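Local atomic coordinates of poly-gamma-glutamate hydrolase (Bacillus phage phiNIT1, PDB entry 3A9L), a protein that hydrolyses the gamma-glutamyl linkages of bacterial poly-gamma-glutamate as a zinc peptidase of bacteriophage origin. Residues S72-S75 / R76-V79; N119-L122 / R123-V127; S168-R171 / R172-Q176. All coordinates share one frame; numbering follows the deposited sequence.

Overall arrangement
The three contacts are local turns of one chain, built on a mixed alpha/beta core with an open sheet. They follow one another in sequence and do not touch. Interaction 1 lies closest to the metal site: the side chain of His-78 is about 4 Å from the zinc ion, which is bound by His-40, Glu-45 and His-103. Interaction 3 flanks the same site, with the side chain of Arg-171 about 8 Å from the zinc. The centres of these two are about 20 Å apart. Interaction 2 is at the far side of the chain's centre, about 29 Å from interaction 1 between centres, and is structural packing.

Interaction 1: residues S72-S75 / R76-V79; sequences SGNS and RLHV. With PO4 (phosphate ion), chain D.
Asn-74 to Leu-77 form a short 3-10 turn, in which Leu-77 N donates to Asn-74 O at 2.8 Å and His-78 N donates to Ser-75 O at 3.1 Å. Gly-73 leads into the turn with a positive phi, a conformation that suits glycine.

The side chains of Asn-74 and Leu-77 meet on one side of the turn. Leu-77 CD1 lies 3.1 Å from Asn-74 OD1, a tight approach of a methyl group to an amide oxygen. The amide of Asn-74 also bonds through ND2 to Leu-70 O, which helps to fix its rotation. Arg-76 CG passes 3.5 Å from Gly-73 O. CG sits between the backbone N and the carbonyl carbon (chi1 80°), and the chain then runs extended to NE, which forms a salt bridge with Glu-17.

With CG of His-78 anti to the backbone N (chi1 179°), the ring is carried out from the turn to the phosphate ion. NE2 donates to O4 of the phosphate at 2.7 Å, and the bond is almost straight at 175°. The phosphorus lies in the ring plane, at the edge. The other ring nitrogen, ND1, is hydrogen-bonded to Asp-5, and the two bonds probably fix the ring's rotation in this crystal. The phosphate, probably from the crystallisation liquor, is also held by Thr-80 and Ser-81. A water lies within reach of Ser-75 O and His-78 O, but its proton arrangement is doubtful.

The His-78 ring meets that of the zinc ligand His-40 and touches Glu-45, while Val-79 O accepts from His-40 NE2. The turn is thus in the second shell of the metal site. It belongs to the loop between strand 62-68 and helix 87-94.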
ATOM      1  N   SER A  72     -12.035 -17.472  -9.126  1.00 25.88           N
ATOM      2  CA  SER A  72     -11.561 -18.869  -8.990  1.00 24.97           C
ATOM      3  C   SER A  72     -10.278 -19.092  -9.770  1.00 25.02           C
ATOM      4  O   SER A  72     -10.002 -18.386 -10.756  0.50 24.40           O
ATOM      5  CB  SER A  72     -12.631 -19.870  -9.474  1.00 25.44           C
ATOM      6  OG  SER A  72     -12.817 -19.809 -10.898  1.00 26.05           O
ATOM      7  N   GLY A  73      -9.488 -20.071  -9.333  1.00 23.70           N
ATOM      8  CA  GLY A  73      -8.268 -20.415 -10.047  1.00 24.71           C
ATOM      9  C   GLY A  73      -7.126 -19.428  -9.872  1.00 24.54           C
ATOM     10  O   GLY A  73      -6.341 -19.181 -10.803  1.00 24.86           O
ATOM     11  N   ASN A  74      -7.028 -18.878  -8.670  1.00 25.37           N
ATOM     12  CA  ASN A  74      -5.919 -18.000  -8.284  1.00 25.42           C
ATOM     13  C   ASN A  74      -4.633 -18.786  -8.073  1.00 25.05           C
ATOM     14  O   ASN A  74      -3.564 -18.201  -7.882  1.00 23.99           O
ATOM     15  CB  ASN A  74      -6.265 -17.199  -7.029  1.00 25.51           C
ATOM     16  CG  ASN A  74      -7.232 -16.055  -7.311  1.00 26.61           C
ATOM     17  OD1 ASN A  74      -6.834 -14.971  -7.731  1.00 24.93           O
ATOM     18  ND2 ASN A  74      -8.517 -16.297  -7.062  1.00 27.96           N
ATOM     19  N   SER A  75      -4.713 -20.125  -8.109  1.00 24.46           N
ATOM     20  CA  SER A  75      -3.501 -20.920  -7.937  1.00 24.49           C
ATOM     21  C   SER A  75      -2.485 -20.660  -9.035  1.00 24.04           C
ATOM     22  O   SER A  75      -1.297 -20.896  -8.842  1.00 23.97           O
ATOM     23  CB  SER A  75      -3.796 -22.416  -7.854  1.00 24.35           C
ATOM     24  OG  SER A  75      -4.489 -22.795  -9.009  1.00 27.20           O
ATOM     25  N   ARG A  76      -2.956 -20.196 -10.189  1.00 22.66           N
ATOM     26  CA  ARG A  76      -2.064 -19.839 -11.299  1.00 23.02           C
ATOM     27  C   ARG A  76      -1.242 -18.586 -10.988  1.00 23.36           C
ATOM     28  O   ARG A  76      -0.242 -18.305 -11.643  1.00 23.19           O
ATOM     29  CB  ARG A  76      -2.836 -19.696 -12.633  1.00 22.53           C
ATOM     30  CG  ARG A  76      -3.582 -18.421 -12.878  1.00 22.91           C
ATOM     31  CD  ARG A  76      -4.009 -18.338 -14.357  1.00 23.32           C
ATOM     32  NE  ARG A  76      -4.560 -17.023 -14.703  1.00 24.69           N
ATOM     33  CZ  ARG A  76      -5.865 -16.729 -14.754  1.00 26.85           C
ATOM     34  NH1 ARG A  76      -6.788 -17.653 -14.487  1.00 26.00           N
ATOM     35  NH2 ARG A  76      -6.256 -15.499 -15.094  1.00 26.79           N
ATOM     36  N   LEU A  77      -1.683 -17.842  -9.970  1.00 23.70           N
ATOM     37  CA  LEU A  77      -0.986 -16.640  -9.557  1.00 23.70           C
ATOM     38  C   LEU A  77       0.045 -16.970  -8.459  1.00 24.12           C
ATOM     39  O   LEU A  77       0.708 -16.069  -7.900  1.00 23.03           O
ATOM     40  CB  LEU A  77      -2.001 -15.607  -9.081  1.00 23.51           C
ATOM     41  CG  LEU A  77      -3.117 -15.255 -10.052  1.00 24.95           C
ATOM     42  CD1 LEU A  77      -4.198 -14.499  -9.310  1.00 27.01           C
ATOM     43  CD2 LEU A  77      -2.586 -14.439 -11.250  1.00 22.13           C
ATOM     44  N   HIS A  78       0.189 -18.266  -8.174  1.00 24.11           N
ATOM     45  CA  HIS A  78       1.096 -18.725  -7.131  1.00 24.88           C
ATOM     46  C   HIS A  78       2.515 -18.811  -7.640  1.00 25.21           C
ATOM     47  O   HIS A  78       2.806 -19.588  -8.555  1.00 25.89           O
ATOM     48  CB  HIS A  78       0.626 -20.066  -6.535  1.00 24.13           C
ATOM     49  CG  HIS A  78       1.524 -20.602  -5.462  1.00 25.98           C
ATOM     50  ND1 HIS A  78       2.586 -21.444  -5.732  1.00 25.85           N
ATOM     51  CD2 HIS A  78       1.511 -20.433  -4.119  1.00 27.41           C
ATOM     52  CE1 HIS A  78       3.193 -21.760  -4.605  1.00 28.10           C
ATOM     53  NE2 HIS A  78       2.559 -21.163  -3.609  1.00 28.62           N
ATOM     54  N   VAL A  79       3.390 -17.997  -7.044  1.00 24.24           N
ATOM     55  CA  VAL A  79       4.815 -18.121  -7.239  1.00 24.04           C
ATOM     56  C   VAL A  79       5.439 -18.458  -5.884  1.00 23.79           C
ATOM     57  O   VAL A  79       5.430 -17.662  -4.936  1.00 22.98           O
ATOM     58  CB  VAL A  79       5.422 -16.878  -7.952  1.00 24.42           C
ATOM     59  CG1 VAL A  79       6.930 -16.917  -7.961  1.00 23.12           C
ATOM     60  CG2 VAL A  79       4.914 -16.818  -9.435  1.00 25.32           C
TER
HETATM   61  P   PO4 D 261       4.818 -21.763  -0.881  1.00 36.33           P
HETATM   62  O1  PO4 D 261       5.312 -22.492  -2.113  1.00 37.37           O
HETATM   63  O2  PO4 D 261       5.030 -22.569   0.390  1.00 36.48           O
HETATM   64  O3  PO4 D 261       5.654 -20.513  -0.805  1.00 37.37           O
HETATM   65  O4  PO4 D 261       3.356 -21.432  -1.009  1.00 34.44           O
HETATM   66  O   HOH W   1       0.862 -21.432  -9.902  1.00 35.23           O

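Interaction 2: residues N119-L122 / R123-V127; sequences NTEL and RNLIV
Thr-120 and Arg-123 lie side by side and point the same way on the first turn of helix 120-132. The methyl CG2 of Thr-120 sits over one face of the guanidinium, toward its rim, 3.3 Å from Arg-123 NH2. The group is held from its edge by the next residue. Arg-123 NE and NH2 both donate to Asn-124 OD1, at 3.0 and 2.7 Å, and the NH2 bond uses a lone pair in the carbonyl plane. The bend of the arginine at chi3 (74°) brings the group back to this amide. Leu-122 CG meets Ile-126 CD1 at 4.0 Å. In a separate contact, Glu-121 CG runs alongside Leu-125 CD1.

Asn-119 is the N-cap: its OD1 accepts from Leu-122 N at 3.2 Å, with the donor above the amide plane. Asn-119 O accepts from Arg-123 N at 2.7 Å, and the regular i to i+4 bonds follow from Thr-120.

The helix is the crossover of a beta-alpha-beta unit between strands 113-116 and 138-139. Leu-122 and Ile-126 pack on Val-162 of strand 162-167 and on helix 190-209, while Arg-123 reaches Val-115 and Val-139.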
ATOM      1  N   ASN A 119      14.518 -17.134  11.718  1.00 21.92           N
ATOM      2  CA  ASN A 119      14.406 -16.473  13.023  1.00 21.11           C
ATOM      3  C   ASN A 119      13.871 -17.428  14.105  1.00 20.49           C
ATOM      4  O   ASN A 119      12.684 -17.467  14.355  1.00 20.10           O
ATOM      5  CB  ASN A 119      13.558 -15.199  12.940  1.00 21.10           C
ATOM      6  CG  ASN A 119      13.626 -14.373  14.220  1.00 21.86           C
ATOM      7  OD1 ASN A 119      14.056 -14.858  15.268  1.00 20.72           O
ATOM      8  ND2 ASN A 119      13.200 -13.121  14.137  1.00 17.93           N
ATOM      9  N   THR A 120      14.772 -18.184  14.737  1.00 19.96           N
ATOM     10  CA  THR A 120      14.400 -19.343  15.556  1.00 20.69           C
ATOM     11  C   THR A 120      13.679 -18.890  16.782  1.00 21.30           C
ATOM     12  O   THR A 120      12.690 -19.522  17.181  1.00 20.76           O
ATOM     13  CB  THR A 120      15.617 -20.142  16.076  1.00 21.20           C
ATOM     14  OG1 THR A 120      16.585 -20.290  15.037  1.00 19.93           O
ATOM     15  CG2 THR A 120      15.173 -21.524  16.552  1.00 21.57           C
ATOM     16  N   GLU A 121      14.195 -17.808  17.368  1.00 21.70           N
ATOM     17  CA  GLU A 121      13.626 -17.230  18.573  1.00 22.96           C
ATOM     18  C   GLU A 121      12.196 -16.744  18.417  1.00 22.19           C
ATOM     19  O   GLU A 121      11.367 -17.120  19.215  1.00 23.69           O
ATOM     20  CB  GLU A 121      14.484 -16.112  19.114  1.00 23.71           C
ATOM     21  CG  GLU A 121      13.961 -15.612  20.452  1.00 26.69           C
ATOM     22  CD  GLU A 121      14.622 -14.334  20.890  1.00 32.08           C
ATOM     23  OE1 GLU A 121      15.700 -13.991  20.333  1.00 34.41           O
ATOM     24  OE2 GLU A 121      14.050 -13.683  21.797  1.00 33.90           O
ATOM     25  N   LEU A 122      11.925 -15.914  17.410  1.00 21.80           N
ATOM     26  CA  LEU A 122      10.571 -15.521  17.048  1.00 21.19           C
ATOM     27  C   LEU A 122       9.727 -16.691  16.531  1.00 21.77           C
ATOM     28  O   LEU A 122       8.542 -16.773  16.860  1.00 22.92           O
ATOM     29  CB  LEU A 122      10.582 -14.398  16.022  1.00 20.24           C
ATOM     30  CG  LEU A 122       9.238 -13.682  15.740  1.00 17.80           C
ATOM     31  CD1 LEU A 122       8.593 -13.136  17.032  1.00 14.87           C
ATOM     32  CD2 LEU A 122       9.478 -12.589  14.716  1.00 19.63           C
ATOM     33  N   ARG A 123      10.316 -17.569  15.707  1.00 22.06           N
ATOM     34  CA  ARG A 123       9.682 -18.870  15.353  1.00 22.06           C
ATOM     35  C   ARG A 123       9.137 -19.641  16.575  1.00 23.32           C
ATOM     36  O   ARG A 123       7.942 -19.994  16.593  1.00 24.32           O
ATOM     37  CB  ARG A 123      10.627 -19.775  14.529  1.00 22.06           C
ATOM     38  CG  ARG A 123      10.017 -21.128  14.164  1.00 19.77           C
ATOM     39  CD  ARG A 123      11.078 -22.181  13.898  1.00 20.23           C
ATOM     40  NE  ARG A 123      11.697 -22.637  15.149  1.00 17.50           N
ATOM     41  CZ  ARG A 123      12.538 -23.655  15.234  1.00 17.73           C
ATOM     42  NH1 ARG A 123      12.879 -24.293  14.137  1.00 21.24           N
ATOM     43  NH2 ARG A 123      13.068 -24.004  16.416  1.00 19.35           N
ATOM     44  N   ASN A 124      10.002 -19.928  17.558  1.00 23.11           N
ATOM     45  CA  ASN A 124       9.599 -20.622  18.785  1.00 23.25           C
ATOM     46  C   ASN A 124       8.505 -19.869  19.567  1.00 23.78           C
ATOM     47  O   ASN A 124       7.569 -20.473  20.106  1.00 23.26           O
ATOM     48  CB  ASN A 124      10.795 -20.898  19.707  1.00 23.45           C
ATOM     49  CG  ASN A 124      11.828 -21.861  19.092  1.00 23.71           C
ATOM     50  OD1 ASN A 124      11.522 -22.610  18.165  1.00 28.37           O
ATOM     51  ND2 ASN A 124      13.046 -21.843  19.620  1.00 20.92           N
ATOM     52  N   LEU A 125       8.643 -18.552  19.632  1.00 23.39           N
ATOM     53  CA  LEU A 125       7.694 -17.694  20.375  1.00 23.94           C
ATOM     54  C   LEU A 125       6.274 -17.743  19.833  1.00 23.35           C
ATOM     55  O   LEU A 125       5.324 -17.866  20.591  1.00 21.96           O
ATOM     56  CB  LEU A 125       8.246 -16.273  20.475  1.00 22.81           C
ATOM     57  CG  LEU A 125       9.457 -16.272  21.434  1.00 25.44           C
ATOM     58  CD1 LEU A 125      10.313 -14.997  21.353  1.00 25.10           C
ATOM     59  CD2 LEU A 125       8.995 -16.523  22.870  1.00 25.86           C
ATOM     60  N   ILE A 126       6.153 -17.701  18.508  1.00 23.53           N
ATOM     61  CA  ILE A 126       4.855 -17.759  17.818  1.00 22.60           C
ATOM     62  C   ILE A 126       4.190 -19.124  18.030  1.00 22.78           C
ATOM     63  O   ILE A 126       2.974 -19.243  18.135  1.00 21.62           O
ATOM     64  CB  ILE A 126       5.035 -17.450  16.312  1.00 22.60           C
ATOM     65  CG1 ILE A 126       5.418 -15.992  16.161  1.00 22.65           C
ATOM     66  CG2 ILE A 126       3.773 -17.785  15.510  1.00 21.74           C
ATOM     67  CD1 ILE A 126       5.845 -15.535  14.749  1.00 26.20           C
ATOM     68  N   VAL A 127       5.031 -20.141  18.106  1.00 21.96           N
ATOM     69  CA  VAL A 127       4.602 -21.502  18.268  1.00 22.83           C
ATOM     70  C   VAL A 127       3.999 -21.550  19.655  1.00 21.86           C
ATOM     71  O   VAL A 127       2.863 -21.922  19.829  1.00 20.82           O
ATOM     72  CB  VAL A 127       5.840 -22.422  18.060  1.00 22.14           C
ATOM     73  CG1 VAL A 127       5.910 -23.588  19.052  1.00 23.59           C
ATOM     74  CG2 VAL A 127       5.910 -22.871  16.580  1.00 20.42           C
TER

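Interaction 3: residues S168-R171 / R172-Q176; sequences SAQR and RAFFQ
Gln-170 O accepts two weak bonds, from Ala-173 N at 3.0 Å and from Phe-174 N at 3.2 Å. They belong to the short helix 168-173. The i to i+4 bonds persist: Arg-172 N to Ser-168 O and Ala-173 N to Ala-169 O. Weak i to i+3 bonds join them, that of Ala-173 and one from Phe-174 N to Arg-171 O.

The helix follows strand 162-167 of the central sheet. The Phe-174 ring folds back over Gln-170 and Arg-171. CG is anti to the carbonyl carbon (chi1 -67°), and this lays one face against Arg-171 CA in a CH-pi contact, 4.1 Å from CA to the ring centroid. Gln-170 O stands over a face of the ring, offset toward its rim. The amide plane of Gln-170 is only 22° from that ring, with NE2 3.8 Å from Phe-174 CE1; NE2 is hydrogen-bonded to Glu-191.

The Arg-171 guanidinium is steeply inclined to the ring, the planes 73° apart. It bonds to Val-46 O and Ile-166 O and comes close to the zinc ligand Glu-45. Arg-172 forms a salt bridge with Asp-108 and a cation-pi contact with Trp-180. Phe-175 CD2 approaches Arg-171 O to 3.2 Å.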
ATOM      1  N   SER A 168      -5.726 -25.429   5.458  1.00 22.83           N
ATOM      2  CA  SER A 168      -6.972 -24.945   4.901  1.00 24.10           C
ATOM      3  C   SER A 168      -8.109 -25.100   5.902  1.00 23.84           C
ATOM      4  O   SER A 168      -9.015 -24.259   5.930  1.00 24.18           O
ATOM      5  CB  SER A 168      -7.311 -25.645   3.573  1.00 25.01           C
ATOM      6  OG  SER A 168      -7.289 -27.056   3.704  1.00 26.26           O
ATOM      7  N   ALA A 169      -8.064 -26.165   6.707  1.00 23.82           N
ATOM      8  CA  ALA A 169      -9.039 -26.377   7.783  1.00 24.25           C
ATOM      9  C   ALA A 169      -8.967 -25.244   8.790  1.00 25.01           C
ATOM     10  O   ALA A 169     -10.004 -24.760   9.296  1.00 25.22           O
ATOM     11  CB  ALA A 169      -8.780 -27.671   8.480  1.00 24.50           C
ATOM     12  N   GLN A 170      -7.741 -24.819   9.096  1.00 25.35           N
ATOM     13  CA  GLN A 170      -7.554 -23.847  10.164  1.00 24.66           C
ATOM     14  C   GLN A 170      -8.065 -22.471   9.748  1.00 25.33           C
ATOM     15  O   GLN A 170      -8.736 -21.764  10.540  1.00 26.03           O
ATOM     16  CB  GLN A 170      -6.089 -23.770  10.612  1.00 24.30           C
ATOM     17  CG  GLN A 170      -5.821 -22.586  11.593  1.00 22.80           C
ATOM     18  CD  GLN A 170      -6.545 -22.715  12.921  1.00 21.97           C
ATOM     19  OE1 GLN A 170      -6.058 -23.357  13.846  1.00 21.69           O
ATOM     20  NE2 GLN A 170      -7.695 -22.078  13.036  1.00 23.43           N
ATOM     21  N   ARG A 171      -7.700 -22.088   8.525  1.00 25.00           N
ATOM     22  CA  ARG A 171      -8.160 -20.863   7.885  1.00 24.45           C
ATOM     23  C   ARG A 171      -9.682 -20.845   7.663  1.00 25.15           C
ATOM     24  O   ARG A 171     -10.299 -19.788   7.798  1.00 25.85           O
ATOM     25  CB  ARG A 171      -7.409 -20.632   6.578  1.00 24.77           C
ATOM     26  CG  ARG A 171      -5.894 -20.572   6.742  1.00 24.66           C
ATOM     27  CD  ARG A 171      -5.160 -20.385   5.406  1.00 23.40           C
ATOM     28  NE  ARG A 171      -4.995 -21.623   4.667  1.00 22.10           N
ATOM     29  CZ  ARG A 171      -5.455 -21.831   3.431  1.00 24.45           C
ATOM     30  NH1 ARG A 171      -6.100 -20.868   2.747  1.00 22.93           N
ATOM     31  NH2 ARG A 171      -5.243 -22.998   2.857  1.00 20.92           N
ATOM     32  N   ARG A 172     -10.295 -21.995   7.365  1.00 24.39           N
ATOM     33  CA  ARG A 172     -11.748 -22.063   7.334  1.00 25.06           C
ATOM     34  C   ARG A 172     -12.346 -21.789   8.716  1.00 24.81           C
ATOM     35  O   ARG A 172     -13.402 -21.180   8.794  1.00 24.28           O
ATOM     36  CB  ARG A 172     -12.305 -23.375   6.728  1.00 25.36           C
ATOM     37  CG  ARG A 172     -12.468 -23.347   5.214  1.00 26.44           C
ATOM     38  CD  ARG A 172     -13.142 -24.600   4.685  1.00 26.76           C
ATOM     39  NE  ARG A 172     -12.441 -25.242   3.565  1.00 29.43           N
ATOM     40  CZ  ARG A 172     -12.533 -24.920   2.271  1.00 30.67           C
ATOM     41  NH1 ARG A 172     -13.284 -23.903   1.841  1.00 31.23           N
ATOM     42  NH2 ARG A 172     -11.843 -25.623   1.389  1.00 30.53           N
ATOM     43  N   ALA A 173     -11.631 -22.162   9.790  1.00 24.58           N
ATOM     44  CA  ALA A 173     -12.116 -21.943  11.146  1.00 24.47           C
ATOM     45  C   ALA A 173     -11.929 -20.493  11.643  1.00 24.45           C
ATOM     46  O   ALA A 173     -12.520 -20.116  12.638  1.00 23.61           O
ATOM     47  CB  ALA A 173     -11.522 -22.978  12.139  1.00 25.11           C
ATOM     48  N   PHE A 174     -11.114 -19.692  10.945  1.00 24.37           N
ATOM     49  CA  PHE A 174     -11.106 -18.212  11.139  1.00 24.59           C
ATOM     50  C   PHE A 174     -12.472 -17.534  10.823  1.00 24.48           C
ATOM     51  O   PHE A 174     -12.719 -16.409  11.275  1.00 23.73           O
ATOM     52  CB  PHE A 174     -10.085 -17.505  10.212  1.00 24.57           C
ATOM     53  CG  PHE A 174      -8.608 -17.804  10.485  1.00 24.47           C
ATOM     54  CD1 PHE A 174      -8.148 -18.277  11.708  1.00 24.88           C
ATOM     55  CD2 PHE A 174      -7.668 -17.565   9.472  1.00 24.47           C
ATOM     56  CE1 PHE A 174      -6.781 -18.522  11.924  1.00 25.35           C
ATOM     57  CE2 PHE A 174      -6.292 -17.814   9.681  1.00 24.93           C
ATOM     58  CZ  PHE A 174      -5.848 -18.297  10.900  1.00 21.71           C
ATOM     59  N   PHE A 175     -13.324 -18.162  10.013  1.00 23.42           N
ATOM     60  CA  PHE A 175     -14.525 -17.461   9.502  1.00 24.85           C
ATOM     61  C   PHE A 175     -15.819 -18.069  10.004  1.00 24.36           C
ATOM     62  O   PHE A 175     -15.919 -19.267  10.176  1.00 25.00           O
ATOM     63  CB  PHE A 175     -14.547 -17.375   7.957  1.00 23.92           C
ATOM     64  CG  PHE A 175     -13.322 -16.739   7.370  1.00 26.16           C
ATOM     65  CD1 PHE A 175     -13.109 -15.370   7.474  1.00 27.45           C
ATOM     66  CD2 PHE A 175     -12.365 -17.518   6.733  1.00 26.85           C
ATOM     67  CE1 PHE A 175     -11.955 -14.778   6.946  1.00 30.02           C
ATOM     68  CE2 PHE A 175     -11.208 -16.935   6.198  1.00 29.26           C
ATOM     69  CZ  PHE A 175     -11.004 -15.564   6.306  1.00 27.38           C
ATOM     70  N   GLN A 176     -16.796 -17.209  10.237  1.00 25.58           N
ATOM     71  CA  GLN A 176     -18.131 -17.573  10.686  1.00 25.39           C
ATOM     72  C   GLN A 176     -18.781 -18.595   9.776  1.00 26.65           C
ATOM     73  O   GLN A 176     -18.821 -18.382   8.553  1.00 26.72           O
ATOM     74  CB  GLN A 176     -18.967 -16.279  10.736  1.00 26.17           C
ATOM     75  CG  GLN A 176     -18.530 -15.353  11.853  1.00 24.04           C
ATOM     76  CD  GLN A 176     -19.015 -15.844  13.164  1.00 25.48           C
ATOM     77  OE1 GLN A 176     -20.156 -16.298  13.264  1.00 28.63           O
ATOM     78  NE2 GLN A 176     -18.155 -15.833  14.169  1.00 27.53           N
TER